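Polymerase X (Deinococcus radiodurans, PDB 2W9M) probably catalyses DNA synthesis from deoxyribonucleoside triphosphates as a repair polymerase of family X, and carries a PHP domain that binds zinc ions. Local coordinates at residues Q161-G166 and A526-M531; T314-A319 and G537-H542; E346-T351 and L394-G399; A474-C479 and T484-N489; A478-G483 and L503-R508. One frame throughout, in Å; residues are numbered along the deposited sequence.

Interaction 1: Q161-G166 and A526-M531; sequences QSLRAG and ARYGVM
Leu-163 and Arg-164, in the opening turn of helix 163-176, both lean on the ring of Tyr-528. That turn is set by Ser-162, the N-cap, whose OG takes a nearly straight bond from the backbone N of Ala-165. Leu-163 is the first to touch. Its chi1 of 177° puts CG opposite the backbone N, and CD2 then reaches Tyr-528 CD2 at 3.9 Å, while the same methyl lies 4.1 Å from Met-531 SD. Here the polymerase part of the chain meets helix 526-535, which follows the last strand of the zinc-binding PHP domain, so the contact ties two domains together with no hydrogen bond across it. At Arg-164 the contact passes to the phenol end: CG rests 3.4 Å from Tyr-528 OH, and CA lies 4.0 Å from Tyr-528 CE2. A bend at chi3 (-70°) then turns the guanidinium nearly perpendicular to the ring, and its NH2 makes a salt bridge with Asp-525, just ahead of the second helix. Cutting Tyr-528 back to an alanine is likely to open a gap between the helices, with Leu-163 CD2 losing its ring partner and the Arg-164 stem its support. Leu-167, one turn on, also touches both Tyr-528 and Met-531.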
# COMPACT_ATOMS: atom_id res chain seq x y z
N GLN A 161 -7.69 -6.44 -9.53
CA GLN A 161 -7.22 -5.06 -9.41
C GLN A 161 -6.84 -4.73 -7.97
O GLN A 161 -7.29 -5.39 -7.03
CB GLN A 161 -8.30 -4.10 -9.89
CG GLN A 161 -8.74 -4.32 -11.32
CD GLN A 161 -7.59 -4.20 -12.29
OE1 GLN A 161 -6.65 -3.43 -12.06
NE2 GLN A 161 -7.65 -4.94 -13.39
N SER A 162 -6.01 -3.70 -7.79
CA SER A 162 -5.66 -3.24 -6.45
C SER A 162 -6.86 -2.54 -5.85
O SER A 162 -7.72 -2.03 -6.57
CB SER A 162 -4.46 -2.29 -6.49
OG SER A 162 -4.79 -1.03 -7.06
N LEU A 163 -6.93 -2.52 -4.52
CA LEU A 163 -8.02 -1.84 -3.83
C LEU A 163 -8.09 -0.38 -4.25
O LEU A 163 -9.17 0.21 -4.31
CB LEU A 163 -7.84 -1.93 -2.32
CG LEU A 163 -8.88 -1.21 -1.47
CD1 LEU A 163 -10.29 -1.69 -1.80
CD2 LEU A 163 -8.59 -1.39 0.02
N ARG A 164 -6.93 0.21 -4.54
CA ARG A 164 -6.86 1.62 -4.92
C ARG A 164 -7.59 1.90 -6.23
O ARG A 164 -8.44 2.78 -6.30
CB ARG A 164 -5.40 2.08 -5.02
CG ARG A 164 -5.25 3.55 -5.39
CD ARG A 164 -3.82 3.92 -5.74
NE ARG A 164 -2.93 3.91 -4.58
CZ ARG A 164 -1.93 3.05 -4.41
NH1 ARG A 164 -1.70 2.12 -5.33
NH2 ARG A 164 -1.18 3.11 -3.32
N ALA A 165 -7.25 1.14 -7.28
CA ALA A 165 -7.88 1.30 -8.59
C ALA A 165 -9.38 1.02 -8.55
O ALA A 165 -10.18 1.80 -9.07
CB ALA A 165 -7.21 0.41 -9.62
N GLY A 166 -9.77 -0.08 -7.92
CA GLY A 166 -11.17 -0.44 -7.81
C GLY A 166 -11.99 0.60 -7.07
O GLY A 166 -13.10 0.94 -7.47
N ALA A 526 -3.59 6.44 3.88
CA ALA A 526 -3.98 6.08 5.24
C ALA A 526 -5.34 5.40 5.26
O ALA A 526 -5.58 4.47 6.02
CB ALA A 526 -3.99 7.30 6.13
N ARG A 527 -6.23 5.89 4.40
CA ARG A 527 -7.58 5.37 4.25
C ARG A 527 -7.63 3.87 3.93
O ARG A 527 -8.56 3.18 4.33
CB ARG A 527 -8.30 6.19 3.18
CG ARG A 527 -9.31 5.45 2.34
CD ARG A 527 -9.44 6.16 0.99
NE ARG A 527 -10.80 6.11 0.46
CZ ARG A 527 -11.14 6.49 -0.77
NH1 ARG A 527 -10.20 6.94 -1.60
NH2 ARG A 527 -12.40 6.41 -1.17
N TYR A 528 -6.62 3.37 3.21
CA TYR A 528 -6.56 1.95 2.88
C TYR A 528 -6.07 1.11 4.06
O TYR A 528 -6.56 0.01 4.28
CB TYR A 528 -5.67 1.71 1.65
CG TYR A 528 -6.07 2.53 0.45
CD1 TYR A 528 -5.23 3.51 -0.05
CD2 TYR A 528 -7.29 2.33 -0.18
CE1 TYR A 528 -5.59 4.27 -1.15
CE2 TYR A 528 -7.66 3.08 -1.28
CZ TYR A 528 -6.81 4.05 -1.76
OH TYR A 528 -7.17 4.80 -2.86
N GLY A 529 -5.11 1.65 4.80
CA GLY A 529 -4.62 0.99 6.00
C GLY A 529 -5.71 0.91 7.05
O GLY A 529 -5.85 -0.10 7.74
N VAL A 530 -6.48 1.98 7.18
CA VAL A 530 -7.58 2.03 8.13
C VAL A 530 -8.66 0.98 7.83
O VAL A 530 -9.21 0.37 8.75
CB VAL A 530 -8.22 3.43 8.20
CG1 VAL A 530 -9.55 3.38 8.92
CG2 VAL A 530 -7.27 4.41 8.89
N MET A 531 -8.94 0.76 6.55
CA MET A 531 -9.92 -0.26 6.15
C MET A 531 -9.48 -1.65 6.59
O MET A 531 -10.31 -2.47 6.98
CB MET A 531 -10.15 -0.24 4.63
CG MET A 531 -10.67 1.08 4.09
SD MET A 531 -11.06 1.01 2.33
CE MET A 531 -12.55 0.00 2.34

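Interaction 2: T314-A319 and G537-H542; sequences TLPDPA and GLTPAH
Pro-316 lays the CG corner of its ring on the backbone of Gly-537, and these two residues account for most of the surface that the contact hides. Pro-316 CG sits 3.5 Å from Gly-537 O, and Pro-316 CD is almost as near to the same oxygen at 3.6 Å, so one side of the pyrrolidine rides along the glycine carbonyl. Gly-537 has to be bare for this: a beta carbon there would fall 3.1 Å from Leu-315 CD2 and would also press on the carbonyl oxygen of the preceding residue.

Thr-539 is the third partner, and its ties to its own loop fix how it stands. OG1 sits between the backbone N and the carbonyl carbon (chi1 62°), which turns the methyl CG2 out to meet Pro-316 CG at 4.0 Å. Thr-539 OG1 and His-542 ND1 are hydrogen-bonded at 3.0 Å, and Thr-539 N also donates to that ring nitrogen, tilted 23° out of the imidazole plane. Beyond the pair, Pro-316 also touches Arg-506, and its carbonyl oxygen accepts from Tyr-303 OH.

The 314-319 segment belongs to the linker that runs from the polymerase part into the PHP domain. It crosses the tail of helix 526-535 where Gly-537, at positive phi with two bonds back into the last turn, ends that helix as a Schellman motif.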
# COMPACT_ATOMS: atom_id res chain seq x y z
N THR A 314 -17.59 -10.52 19.06
CA THR A 314 -16.58 -10.22 20.07
C THR A 314 -15.91 -8.87 19.79
O THR A 314 -15.35 -8.25 20.69
CB THR A 314 -15.50 -11.32 20.06
OG1 THR A 314 -16.00 -12.49 20.71
CG2 THR A 314 -14.24 -10.86 20.77
N LEU A 315 -16.00 -8.43 18.54
CA LEU A 315 -15.30 -7.23 18.10
C LEU A 315 -16.08 -5.95 18.38
O LEU A 315 -17.31 -5.97 18.51
CB LEU A 315 -14.98 -7.34 16.61
CG LEU A 315 -14.23 -8.61 16.22
CD1 LEU A 315 -14.07 -8.70 14.71
CD2 LEU A 315 -12.87 -8.65 16.91
N PRO A 316 -15.37 -4.81 18.45
CA PRO A 316 -15.94 -3.50 18.79
C PRO A 316 -17.02 -3.05 17.81
O PRO A 316 -17.04 -3.47 16.65
CB PRO A 316 -14.74 -2.56 18.70
CG PRO A 316 -13.56 -3.43 18.90
CD PRO A 316 -13.91 -4.73 18.26
N ASP A 317 -17.91 -2.19 18.29
CA ASP A 317 -18.89 -1.53 17.44
C ASP A 317 -18.13 -0.65 16.46
O ASP A 317 -17.12 -0.05 16.82
CB ASP A 317 -19.84 -0.69 18.31
CG ASP A 317 -20.91 0.03 17.50
OD1 ASP A 317 -20.57 0.96 16.74
OD2 ASP A 317 -22.10 -0.32 17.65
N PRO A 318 -18.60 -0.57 15.21
CA PRO A 318 -17.93 0.23 14.19
C PRO A 318 -17.58 1.64 14.67
O PRO A 318 -16.52 2.15 14.31
CB PRO A 318 -18.97 0.29 13.07
CG PRO A 318 -19.72 -0.98 13.21
CD PRO A 318 -19.79 -1.27 14.68
N ALA A 319 -18.45 2.24 15.47
CA ALA A 319 -18.24 3.60 15.95
C ALA A 319 -17.07 3.72 16.93
O ALA A 319 -16.66 4.83 17.27
CB ALA A 319 -19.51 4.14 16.57
N GLY A 537 -10.56 -5.16 13.80
CA GLY A 537 -11.24 -4.74 15.01
C GLY A 537 -10.42 -3.80 15.88
O GLY A 537 -10.59 -3.76 17.10
N LEU A 538 -9.54 -3.02 15.25
CA LEU A 538 -8.66 -2.14 16.01
C LEU A 538 -9.34 -0.81 16.34
O LEU A 538 -10.05 -0.23 15.51
CB LEU A 538 -7.36 -1.89 15.25
CG LEU A 538 -6.51 -3.13 14.94
CD1 LEU A 538 -5.15 -2.71 14.41
CD2 LEU A 538 -6.37 -4.00 16.18
N THR A 539 -9.10 -0.33 17.56
CA THR A 539 -9.57 0.98 18.00
C THR A 539 -8.39 1.95 18.05
O THR A 539 -7.23 1.53 17.92
CB THR A 539 -10.19 0.89 19.41
OG1 THR A 539 -9.20 0.45 20.34
CG2 THR A 539 -11.37 -0.08 19.42
N PRO A 540 -8.66 3.25 18.23
CA PRO A 540 -7.55 4.19 18.35
C PRO A 540 -6.56 3.78 19.43
O PRO A 540 -5.39 4.14 19.36
CB PRO A 540 -8.24 5.50 18.73
CG PRO A 540 -9.61 5.38 18.17
CD PRO A 540 -9.97 3.92 18.25
N ALA A 541 -7.03 3.03 20.43
CA ALA A 541 -6.17 2.61 21.54
C ALA A 541 -5.19 1.51 21.15
O ALA A 541 -4.19 1.29 21.85
CB ALA A 541 -7.01 2.20 22.74
N HIS A 542 -5.46 0.81 20.05
CA HIS A 542 -4.56 -0.22 19.55
C HIS A 542 -3.48 0.37 18.66
O HIS A 542 -2.50 -0.30 18.33
CB HIS A 542 -5.33 -1.28 18.74
CG HIS A 542 -6.16 -2.21 19.58
ND1 HIS A 542 -7.51 -2.02 19.78
CD2 HIS A 542 -5.83 -3.35 20.23
CE1 HIS A 542 -7.98 -3.00 20.54
NE2 HIS A 542 -6.98 -3.82 20.82

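Interaction 3: E346-T351 and L394-G399; sequences EMAEAT and LPIVAG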
# COMPACT_ATOMS: atom_id res chain seq x y z
N GLU A 346 7.46 20.07 2.39
CA GLU A 346 6.25 19.82 1.61
C GLU A 346 5.43 18.69 2.25
O GLU A 346 4.20 18.79 2.36
CB GLU A 346 6.59 19.46 0.16
CG GLU A 346 7.53 20.44 -0.54
CD GLU A 346 7.82 20.05 -1.98
OE1 GLU A 346 9.00 19.76 -2.30
OE2 GLU A 346 6.88 20.04 -2.80
N MET A 347 6.11 17.63 2.67
CA MET A 347 5.45 16.50 3.33
C MET A 347 4.80 16.92 4.65
O MET A 347 3.65 16.59 4.91
CB MET A 347 6.42 15.34 3.54
CG MET A 347 6.97 14.74 2.25
SD MET A 347 5.72 13.79 1.35
CE MET A 347 5.55 12.37 2.41
N ALA A 348 5.54 17.66 5.47
CA ALA A 348 4.99 18.14 6.74
C ALA A 348 3.78 19.05 6.54
O ALA A 348 2.74 18.86 7.18
CB ALA A 348 6.06 18.85 7.56
N GLU A 349 3.90 20.03 5.65
CA GLU A 349 2.77 20.88 5.28
C GLU A 349 1.60 20.04 4.82
O GLU A 349 0.45 20.31 5.17
CB GLU A 349 3.16 21.86 4.17
CG GLU A 349 3.44 23.29 4.61
CD GLU A 349 4.92 23.59 4.74
OE1 GLU A 349 5.45 24.34 3.89
OE2 GLU A 349 5.56 23.06 5.67
N ALA A 350 1.89 19.01 4.03
CA ALA A 350 0.85 18.13 3.50
C ALA A 350 0.09 17.41 4.61
O ALA A 350 -1.14 17.31 4.56
CB ALA A 350 1.44 17.13 2.52
N THR A 351 0.80 16.90 5.62
CA THR A 351 0.12 16.14 6.68
C THR A 351 -0.74 17.06 7.54
O THR A 351 -1.69 16.60 8.18
CB THR A 351 1.10 15.34 7.58
OG1 THR A 351 1.34 16.06 8.79
CG2 THR A 351 2.41 15.07 6.88
N LEU A 394 7.29 23.68 12.51
CA LEU A 394 6.76 22.46 11.90
C LEU A 394 6.85 21.25 12.83
O LEU A 394 7.91 20.96 13.38
CB LEU A 394 7.47 22.16 10.58
CG LEU A 394 7.06 23.03 9.39
CD1 LEU A 394 7.69 22.49 8.12
CD2 LEU A 394 5.56 23.08 9.25
N PRO A 395 5.72 20.54 13.01
CA PRO A 395 5.65 19.40 13.93
C PRO A 395 6.24 18.14 13.32
O PRO A 395 5.55 17.44 12.58
CB PRO A 395 4.13 19.21 14.14
CG PRO A 395 3.46 20.34 13.37
CD PRO A 395 4.44 20.78 12.34
N ILE A 396 7.51 17.86 13.62
CA ILE A 396 8.21 16.72 13.03
C ILE A 396 8.90 15.86 14.08
O ILE A 396 9.40 16.35 15.09
CB ILE A 396 9.27 17.18 11.99
CG1 ILE A 396 8.65 18.13 10.97
CG2 ILE A 396 9.88 15.98 11.28
CD1 ILE A 396 9.64 18.62 9.93
N VAL A 397 8.92 14.55 13.82
CA VAL A 397 9.65 13.60 14.64
C VAL A 397 10.65 12.88 13.72
O VAL A 397 10.27 12.34 12.69
CB VAL A 397 8.68 12.59 15.30
CG1 VAL A 397 9.42 11.35 15.76
CG2 VAL A 397 7.95 13.25 16.47
N ALA A 398 11.93 12.89 14.09
CA ALA A 398 12.96 12.36 13.21
C ALA A 398 13.13 10.86 13.37
O ALA A 398 13.35 10.35 14.47
CB ALA A 398 14.29 13.07 13.45
N GLY A 399 13.05 10.14 12.25
CA GLY A 399 13.26 8.71 12.27
C GLY A 399 14.07 8.24 11.09
O GLY A 399 14.59 9.04 10.31
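The methyl CD1 of Leu-394 sits in the angle between Ala-348 and the carboxylate of Glu-349. It lies 4.0 Å from Ala-348 CB and 3.3 Å from Glu-349 OE2, the latter an oxygen-to-methyl touch with no hydrogen bond in it. Leu-394 CD2 comes up to the same oxygen at 3.6 Å, so both branches of the leucine face one carboxylate oxygen. Glu-349 starts out pointing from the helix away from the strand, yet a bend at chi2 (100°) folds the chain back, and the glutamate and leucine side chains cross at about a right angle. On the other flank, Ile-396 reaches Ala-348 CB with CD1 at 4.3 Å, a looser apolar touch.

The small Ala-348 probably helps helix 344-353 lie close to the start of strand 396-403. This is the alternation of parallel strands and outer helices that builds the PHP barrel: the helix follows strand 329-333 and leads into strand 358-364, and strand 396-403 is the next neighbour in the sheet.

Farther out, Ala-348 also packs on Leu-359 of strand 358-364. Ile-396 also touches Ile-344 of helix 344-353, and Ile-386 and Leu-389 of helix 376-391. Val-397 pairs its backbone with Leu-359 and Thr-361, and Ile-396 O takes bonds from Gln-390 NE2 and Arg-549 NH2.

Interaction 4: A474-C479 and T484-N489; sequences AVLGAC and TVVEIN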
# COMPACT_ATOMS: atom_id res chain seq x y z
N ALA A 474 6.28 -16.64 15.24
CA ALA A 474 7.52 -16.53 16.01
C ALA A 474 7.99 -15.08 16.05
O ALA A 474 8.35 -14.56 17.11
CB ALA A 474 8.60 -17.42 15.42
N VAL A 475 7.99 -14.42 14.89
CA VAL A 475 8.45 -13.04 14.79
C VAL A 475 7.56 -12.10 15.61
O VAL A 475 8.05 -11.27 16.37
CB VAL A 475 8.50 -12.54 13.34
CG1 VAL A 475 8.90 -11.08 13.30
CG2 VAL A 475 9.48 -13.38 12.53
N LEU A 476 6.24 -12.25 15.45
CA LEU A 476 5.29 -11.43 16.19
C LEU A 476 5.43 -11.64 17.69
O LEU A 476 5.28 -10.70 18.47
CB LEU A 476 3.86 -11.72 15.73
CG LEU A 476 3.50 -11.28 14.31
CD1 LEU A 476 2.01 -11.44 14.05
CD2 LEU A 476 3.93 -9.85 14.08
N GLY A 477 5.70 -12.88 18.09
CA GLY A 477 5.95 -13.18 19.49
C GLY A 477 7.14 -12.40 20.00
O GLY A 477 7.12 -11.86 21.11
N ALA A 478 8.19 -12.32 19.18
CA ALA A 478 9.38 -11.56 19.53
C ALA A 478 9.06 -10.06 19.65
O ALA A 478 9.67 -9.36 20.45
CB ALA A 478 10.47 -11.79 18.52
N CYS A 479 8.10 -9.59 18.86
CA CYS A 479 7.67 -8.20 18.95
C CYS A 479 6.98 -7.95 20.28
O CYS A 479 7.24 -6.96 20.95
CB CYS A 479 6.70 -7.85 17.80
SG CYS A 479 7.48 -7.69 16.18
N THR A 484 7.86 -4.04 20.83
CA THR A 484 7.98 -3.33 19.56
C THR A 484 6.68 -3.36 18.77
O THR A 484 6.06 -4.42 18.62
CB THR A 484 9.17 -3.84 18.73
OG1 THR A 484 8.80 -3.91 17.34
CG2 THR A 484 9.60 -5.20 19.20
N VAL A 485 6.23 -2.20 18.31
CA VAL A 485 4.97 -2.09 17.59
C VAL A 485 5.10 -2.55 16.15
O VAL A 485 6.11 -2.29 15.50
CB VAL A 485 4.35 -0.67 17.70
CG1 VAL A 485 5.28 0.27 18.40
CG2 VAL A 485 3.95 -0.15 16.33
N VAL A 486 4.09 -3.25 15.65
CA VAL A 486 4.13 -3.82 14.31
C VAL A 486 3.31 -2.97 13.35
O VAL A 486 2.21 -2.51 13.68
CB VAL A 486 3.67 -5.30 14.30
CG1 VAL A 486 2.51 -5.50 15.23
CG2 VAL A 486 3.32 -5.74 12.89
N GLU A 487 3.85 -2.74 12.16
CA GLU A 487 3.24 -1.81 11.21
C GLU A 487 2.17 -2.47 10.36
O GLU A 487 2.33 -3.60 9.91
CB GLU A 487 4.33 -1.20 10.32
CG GLU A 487 3.82 -0.47 9.08
CD GLU A 487 4.94 0.24 8.33
OE1 GLU A 487 5.38 1.32 8.80
OE2 GLU A 487 5.38 -0.26 7.27
N ILE A 488 1.08 -1.75 10.16
CA ILE A 488 0.11 -2.10 9.13
C ILE A 488 0.32 -1.09 8.01
O ILE A 488 -0.20 0.03 8.06
CB ILE A 488 -1.33 -2.04 9.64
CG1 ILE A 488 -1.56 -3.09 10.73
CG2 ILE A 488 -2.31 -2.23 8.50
CD1 ILE A 488 -2.92 -3.01 11.37
N ASN A 489 1.10 -1.48 7.01
CA ASN A 489 1.49 -0.56 5.95
C ASN A 489 0.30 -0.23 5.07
O ASN A 489 -0.26 -1.10 4.41
CB ASN A 489 2.64 -1.16 5.14
CG ASN A 489 3.37 -0.13 4.31
OD1 ASN A 489 2.81 0.44 3.38
ND2 ASN A 489 4.63 0.11 4.63
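Cys-479 and Thr-484 hold the tight end of this contact, where the helix has barely stopped before the strand sets off. Thr-484 N donates to Cys-479 O at 3.0 Å, a bent bond with an N-H...O angle of 133° and the donor tilted 21° from the carbonyl plane. Around it the threonine methyl is pressed home: Thr-484 CG2 is 3.4 Å from Cys-479 O and 3.6 Å from Cys-479 CA. In return Cys-479 CB lies 3.6 Å from Thr-484 O. Anti to the carbonyl carbon (chi1 -73°), SG lies beside its own backbone N and comes no nearer than 4.2 Å to Thr-484 OG1.

Farther along, the packing eases as the strand climbs away, though it stays buried. Leu-476 CD2 meets Val-486 CG2 at 4.3 Å, and that one apolar touch is all that joins the two there. The strand's far end serves the metal centre instead: Glu-487 bonds to His-332 ND1 and His-456 N, and Asn-489 ND2 to Asp-516, bringing second-shell support to zinc ligands.

The whole is the second half of a beta-alpha-beta unit, strand 453-454, helix 472-482 and strand 485-489, with helix 435-446 beside the helix and strands 453-454 and 511-514 flanking strand 485-489.

Interaction 5: A478-G483 and L503-R508; sequences ACEANG and LRWRER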
# COMPACT_ATOMS: atom_id res chain seq x y z
N ALA A 478 8.19 -12.32 19.18
CA ALA A 478 9.38 -11.56 19.53
C ALA A 478 9.06 -10.06 19.65
O ALA A 478 9.67 -9.36 20.45
CB ALA A 478 10.47 -11.79 18.52
N CYS A 479 8.10 -9.59 18.86
CA CYS A 479 7.67 -8.20 18.95
C CYS A 479 6.98 -7.95 20.28
O CYS A 479 7.24 -6.96 20.95
CB CYS A 479 6.70 -7.85 17.80
SG CYS A 479 7.48 -7.69 16.18
N GLU A 480 6.09 -8.87 20.64
CA GLU A 480 5.34 -8.77 21.89
C GLU A 480 6.29 -8.73 23.08
O GLU A 480 6.12 -7.94 24.01
CB GLU A 480 4.37 -9.94 22.03
CG GLU A 480 3.54 -9.91 23.30
CD GLU A 480 2.71 -11.17 23.48
OE1 GLU A 480 3.11 -12.23 22.96
OE2 GLU A 480 1.66 -11.10 24.16
N ALA A 481 7.31 -9.59 23.04
CA ALA A 481 8.26 -9.73 24.14
C ALA A 481 9.15 -8.49 24.29
O ALA A 481 9.66 -8.22 25.38
CB ALA A 481 9.13 -10.97 23.94
N ASN A 482 9.32 -7.75 23.21
CA ASN A 482 10.15 -6.55 23.26
C ASN A 482 9.31 -5.27 23.21
O ASN A 482 9.85 -4.17 23.21
CB ASN A 482 11.17 -6.55 22.12
CG ASN A 482 12.38 -5.68 22.44
OD1 ASN A 482 12.87 -5.68 23.56
ND2 ASN A 482 12.86 -4.95 21.44
N GLY A 483 8.00 -5.43 23.17
CA GLY A 483 7.10 -4.29 23.12
C GLY A 483 7.29 -3.45 21.87
O GLY A 483 6.91 -2.28 21.84
N LEU A 503 -5.93 -9.50 13.18
CA LEU A 503 -7.12 -9.99 13.87
C LEU A 503 -6.74 -11.00 14.95
O LEU A 503 -7.28 -10.97 16.05
CB LEU A 503 -8.10 -10.62 12.88
CG LEU A 503 -9.41 -11.18 13.45
CD1 LEU A 503 -10.20 -10.09 14.16
CD2 LEU A 503 -10.24 -11.81 12.35
N ARG A 504 -5.80 -11.88 14.63
CA ARG A 504 -5.36 -12.91 15.57
C ARG A 504 -4.54 -12.35 16.72
O ARG A 504 -4.51 -12.93 17.80
CB ARG A 504 -4.56 -13.99 14.84
CG ARG A 504 -5.41 -14.92 13.99
CD ARG A 504 -4.56 -15.92 13.21
NE ARG A 504 -3.87 -16.86 14.08
CZ ARG A 504 -2.55 -17.02 14.13
NH1 ARG A 504 -1.77 -16.29 13.35
NH2 ARG A 504 -2.01 -17.91 14.95
N TRP A 505 -3.86 -11.23 16.49
CA TRP A 505 -2.91 -10.69 17.46
C TRP A 505 -3.36 -9.38 18.11
O TRP A 505 -2.59 -8.76 18.85
CB TRP A 505 -1.54 -10.48 16.80
CG TRP A 505 -0.74 -11.73 16.62
CD1 TRP A 505 -0.84 -12.62 15.59
CD2 TRP A 505 0.29 -12.23 17.49
NE1 TRP A 505 0.07 -13.65 15.77
CE2 TRP A 505 0.77 -13.43 16.92
CE3 TRP A 505 0.85 -11.77 18.68
CZ2 TRP A 505 1.78 -14.18 17.52
CZ3 TRP A 505 1.86 -12.51 19.27
CH2 TRP A 505 2.31 -13.71 18.69
N ARG A 506 -4.60 -8.98 17.85
CA ARG A 506 -5.10 -7.69 18.32
C ARG A 506 -5.03 -7.50 19.84
O ARG A 506 -5.03 -6.36 20.32
CB ARG A 506 -6.53 -7.42 17.83
CG ARG A 506 -7.47 -8.62 17.88
CD ARG A 506 -8.92 -8.15 17.80
NE ARG A 506 -9.48 -7.94 19.13
CZ ARG A 506 -10.29 -6.94 19.45
NH1 ARG A 506 -10.63 -6.05 18.54
NH2 ARG A 506 -10.76 -6.84 20.69
N GLU A 507 -4.96 -8.60 20.58
CA GLU A 507 -4.92 -8.54 22.03
C GLU A 507 -3.50 -8.41 22.55
O GLU A 507 -3.28 -8.06 23.71
CB GLU A 507 -5.55 -9.79 22.63
CG GLU A 507 -6.95 -10.11 22.13
CD GLU A 507 -8.03 -9.37 22.89
OE1 GLU A 507 -7.82 -8.17 23.19
OE2 GLU A 507 -9.08 -9.97 23.18
N ARG A 508 -2.52 -8.69 21.69
CA ARG A 508 -1.14 -8.85 22.14
C ARG A 508 -0.15 -7.82 21.59
O ARG A 508 0.97 -7.72 22.08
CB ARG A 508 -0.65 -10.27 21.83
CG ARG A 508 -1.57 -11.36 22.39
CD ARG A 508 -0.77 -12.58 22.83
NE ARG A 508 -0.59 -13.55 21.75
CZ ARG A 508 0.41 -14.42 21.70
NH1 ARG A 508 1.34 -14.43 22.65
NH2 ARG A 508 0.50 -15.28 20.68
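Glu-480 reaches out straight from its helix to meet Arg-508. CG stands anti to the backbone N (chi1 -180°) and the chain stays extended beyond it, so the carboxylate arrives at full length. Arg-508 does the opposite: bends at chi2 and chi3 (-89°) fold it back across the glutamate. The salt bridge runs from Glu-480 OE1 to Arg-508 NH1 at 2.8 Å, a one-point meeting, since the carboxylate and guanidinium planes stand 73° apart. The second oxygen lies against the aliphatic stem, with Glu-480 OE2 3.1 Å from Arg-508 CD and 3.4 Å from Arg-508 CB. Trp-505 backs the arginine. Its CZ3 sits over the centre of one guanidinium face, 3.3 Å above the plane, and the edge of its ring faces Glu-480 OE1 at 3.9 Å. Without the carboxylate, as with an alanine here, the Arg-508 charge would probably lose this mate and the bent arginine be freer to swing off the indole. Arg-508 itself is tied back by its N, which bonds to Trp-505 O. The bridge thus joins the last turn of helix 472-482 to the loop that follows helix 499-505, the next outer helix of the PHP barrel, beside the point where Gly-483 ends the first as a Schellman motif.

Interactions 3, 4 and 5 lie within the PHP barrel. Interactions 3 and 4, with centres about 25 Å apart, reach the same seven-stranded parallel sheet, through strands 396-403 and 485-489. Interactions 4 and 5 have centres about 6 Å apart and share Ala-478 and Cys-479 of helix 472-482, with Leu-476 packing on Trp-505. Interaction 2 adjoins interaction 5 at Arg-506 and interaction 4 where Leu-538 meets Ile-488. Interaction 1 touches interaction 4 at Gly-529 and Ile-488. Along the chain, interactions 1 and 2 cross, and the other three are nested inside both. The polymerase part and the inter-domain linker thus meet the barrel where helix 526-535 begins and ends.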